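Local coordinates for putative exported protein (Bacteroides fragilis, PDB 4RAA) that is of unknown function but folds as a six-bladed beta-propeller of the YWTD superfamily and is probably exported from the cytoplasm, at residues Tyr291-Lys294 / Ile295-Gln299. Sequence-based numbering, arbitrary orientation.
Sequences YPIK and IFQDQ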
ATOM      1  N   TYR A 291      40.343  20.600   2.760  1.00 34.93           N
ATOM      2  CA  TYR A 291      40.936  20.794   1.427  1.00 35.37           C
ATOM      3  C   TYR A 291      39.945  21.345   0.418  1.00 34.97           C
ATOM      4  O   TYR A 291      38.810  20.871   0.390  1.00 33.86           O
ATOM      5  CB  TYR A 291      41.371  19.438   0.843  1.00 35.03           C
ATOM      6  CG  TYR A 291      42.372  18.649   1.657  1.00 35.57           C
ATOM      7  CD1 TYR A 291      41.943  17.815   2.700  1.00 34.95           C
ATOM      8  CD2 TYR A 291      43.750  18.693   1.361  1.00 36.71           C
ATOM      9  CE1 TYR A 291      42.850  17.073   3.449  1.00 35.64           C
ATOM     10  CE2 TYR A 291      44.665  17.942   2.095  1.00 37.49           C
ATOM     11  CZ  TYR A 291      44.208  17.139   3.148  1.00 36.98           C
ATOM     12  OH  TYR A 291      45.076  16.391   3.899  1.00 37.64           O
ATOM     13  N   PRO A 292      40.355  22.347  -0.396  1.00 36.26           N
ATOM     14  CA  PRO A 292      39.504  22.682  -1.550  1.00 36.37           C
ATOM     15  C   PRO A 292      39.588  21.479  -2.495  1.00 36.48           C
ATOM     16  O   PRO A 292      40.693  20.953  -2.675  1.00 37.53           O
ATOM     17  CB  PRO A 292      40.184  23.919  -2.176  1.00 37.47           C
ATOM     18  CG  PRO A 292      41.192  24.403  -1.194  1.00 38.21           C
ATOM     19  CD  PRO A 292      41.496  23.275  -0.251  1.00 37.66           C
ATOM     20  N   ILE A 293      38.472  21.033  -3.072  1.00 36.17           N
ATOM     21  CA  ILE A 293      38.496  19.850  -3.971  1.00 36.87           C
ATOM     22  C   ILE A 293      39.515  19.973  -5.127  1.00 39.00           C
ATOM     23  O   ILE A 293      40.104  18.955  -5.514  1.00 39.49           O
ATOM     24  CB  ILE A 293      37.066  19.377  -4.396  1.00 36.13           C
ATOM     25  CG1 ILE A 293      36.401  18.674  -3.185  1.00 36.04           C
ATOM     26  CG2 ILE A 293      37.085  18.395  -5.574  1.00 35.64           C
ATOM     27  CD1 ILE A 293      34.934  18.304  -3.340  1.00 35.65           C
ATOM     28  N   LYS A 294      39.755  21.190  -5.635  1.00 40.89           N
ATOM     29  CA  LYS A 294      40.801  21.402  -6.672  1.00 44.21           C
ATOM     30  C   LYS A 294      42.183  20.882  -6.222  1.00 43.52           C
ATOM     31  O   LYS A 294      42.924  20.306  -7.022  1.00 43.66           O
ATOM     32  CB  LYS A 294      40.926  22.879  -7.119  1.00 47.02           C
ATOM     33  CG  LYS A 294      40.008  23.302  -8.260  1.00 48.26           C
ATOM     34  CD  LYS A 294      38.534  23.344  -7.883  1.00 48.55           C
ATOM     35  CE  LYS A 294      37.655  23.658  -9.093  1.00 49.59           C
ATOM     36  NZ  LYS A 294      38.001  24.953  -9.743  1.00 51.07           N
ATOM     37  N   ILE A 295      42.501  21.096  -4.947  1.00 42.65           N
ATOM     38  CA  ILE A 295      43.762  20.642  -4.351  1.00 43.05           C
ATOM     39  C   ILE A 295      43.666  19.136  -4.050  1.00 41.63           C
ATOM     40  O   ILE A 295      44.583  18.396  -4.397  1.00 41.49           O
ATOM     41  CB  ILE A 295      44.155  21.498  -3.105  1.00 44.52           C
ATOM     42  CG1 ILE A 295      44.701  22.886  -3.530  1.00 46.16           C
ATOM     43  CG2 ILE A 295      45.220  20.807  -2.243  1.00 45.58           C
ATOM     44  CD1 ILE A 295      43.720  23.815  -4.225  1.00 46.41           C
ATOM     45  N   PHE A 296      42.563  18.714  -3.412  1.00 39.93           N
ATOM     46  CA  PHE A 296      42.295  17.307  -3.017  1.00 38.55           C
ATOM     47  C   PHE A 296      42.457  16.295  -4.155  1.00 39.02           C
ATOM     48  O   PHE A 296      43.149  15.297  -4.000  1.00 39.72           O
ATOM     49  CB  PHE A 296      40.872  17.194  -2.432  1.00 36.84           C
ATOM     50  CG  PHE A 296      40.565  15.881  -1.751  1.00 35.34           C
ATOM     51  CD1 PHE A 296      41.071  15.601  -0.487  1.00 35.51           C
ATOM     52  CD2 PHE A 296      39.707  14.951  -2.340  1.00 34.46           C
ATOM     53  CE1 PHE A 296      40.768  14.400   0.157  1.00 34.90           C
ATOM     54  CE2 PHE A 296      39.392  13.754  -1.700  1.00 33.71           C
ATOM     55  CZ  PHE A 296      39.926  13.477  -0.451  1.00 34.09           C
ATOM     56  N   GLN A 297      41.826  16.570  -5.290  1.00 39.82           N
ATOM     57  CA  GLN A 297      41.878  15.668  -6.462  1.00 40.93           C
ATOM     58  C   GLN A 297      43.268  15.574  -7.135  1.00 43.09           C
ATOM     59  O   GLN A 297      43.633  14.505  -7.633  1.00 44.90           O
ATOM     60  CB  GLN A 297      40.792  16.037  -7.477  1.00 40.28           C
ATOM     61  CG  GLN A 297      41.049  17.325  -8.239  1.00 40.96           C
ATOM     62  CD  GLN A 297      39.816  17.922  -8.885  1.00 40.18           C
ATOM     63  OE1 GLN A 297      38.722  17.342  -8.861  1.00 39.27           O
ATOM     64  NE2 GLN A 297      39.986  19.106  -9.458  1.00 40.46           N
ATOM     65  N   ASP A 298      44.014  16.686  -7.169  1.00 43.77           N
ATOM     66  CA  ASP A 298      45.402  16.696  -7.683  1.00 45.10           C
ATOM     67  C   ASP A 298      46.374  15.968  -6.724  1.00 46.17           C
ATOM     68  O   ASP A 298      47.281  15.274  -7.186  1.00 48.13           O
ATOM     69  CB  ASP A 298      45.878  18.122  -8.048  1.00 45.20           C
ATOM     70  CG  ASP A 298      45.255  18.655  -9.361  1.00 45.03           C
ATOM     71  OD1 ASP A 298      44.373  18.003  -9.972  1.00 43.31           O
ATOM     72  OD2 ASP A 298      45.669  19.748  -9.801  1.00 46.05           O
ATOM     73  N   GLN A 299      46.171  16.100  -5.410  1.00 46.10           N
ATOM     74  CA  GLN A 299      46.990  15.389  -4.400  1.00 46.56           C
ATOM     75  C   GLN A 299      46.841  13.863  -4.454  1.00 46.53           C
ATOM     76  O   GLN A 299      47.814  13.151  -4.236  1.00 48.81           O
ATOM     77  CB  GLN A 299      46.692  15.881  -2.977  1.00 45.98           C
ATOM     78  CG  GLN A 299      47.315  17.229  -2.635  1.00 46.70           C
ATOM     79  CD  GLN A 299      47.098  17.658  -1.185  1.00 46.38           C
ATOM     80  OE1 GLN A 299      46.453  16.961  -0.392  1.00 46.41           O
ATOM     81  NE2 GLN A 299      47.645  18.811  -0.830  1.00 46.77           N
TER
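Ile-295 begins the second half of this strand-to-helix junction by giving its backbone N to Pro-292 O at 2.9 Å, a bent bond that reaches the oxygen from above the carbonyl plane. Its side chain crosses the proline ring obliquely, CD1 4.0 Å from Pro-292 CG, and its CG2 comes near the edge of the Tyr-291 ring. Phe-296 N binds the same oxygen far more directly: it lies 3.0 Å from Pro-292 O, in the carbonyl plane, with an N-H...O angle of 172°. Pro-292, the N-cap residue, thus accepts two bonds at the helix start. The phenyl group of Phe-296, its CG anti to the backbone N (chi1 -169°), swings back to the tyrosine, and CD1 sits over one face of that ring, 3.9 Å from Tyr-291 CG; the two planes meet obliquely at 58°. Gln-297 N makes the next helical bond, 3.0 Å to Ile-293 O, while its side chain folds back across Ile-293, bringing OE1 to 3.8 Å from Ile-293 CG2; OE1 also takes a weak hydrogen bond from Leu-305 N. At Asp-298 the carboxylate faces Lys-294 O without bonding it, and OD1 is held by Tyr-334. Gln-299 reaches back to Tyr-291, its amide plane nearly perpendicular to the ring and OE1 3.2 Å from Tyr-291 CE2. Ala-21 N donates to that OE1, and Tyr-291 OH bonds Val-19 O, so both polar ends are tied to the same N-terminal region. The junction turns the outermost strand 287-292 of a four-stranded propeller sheet directly into helix 293-299; Phe-296 covers Ile-278 and Leu-280 of the adjacent strand 275-282, and Tyr-291 and Phe-296 together pack against helix 21-24.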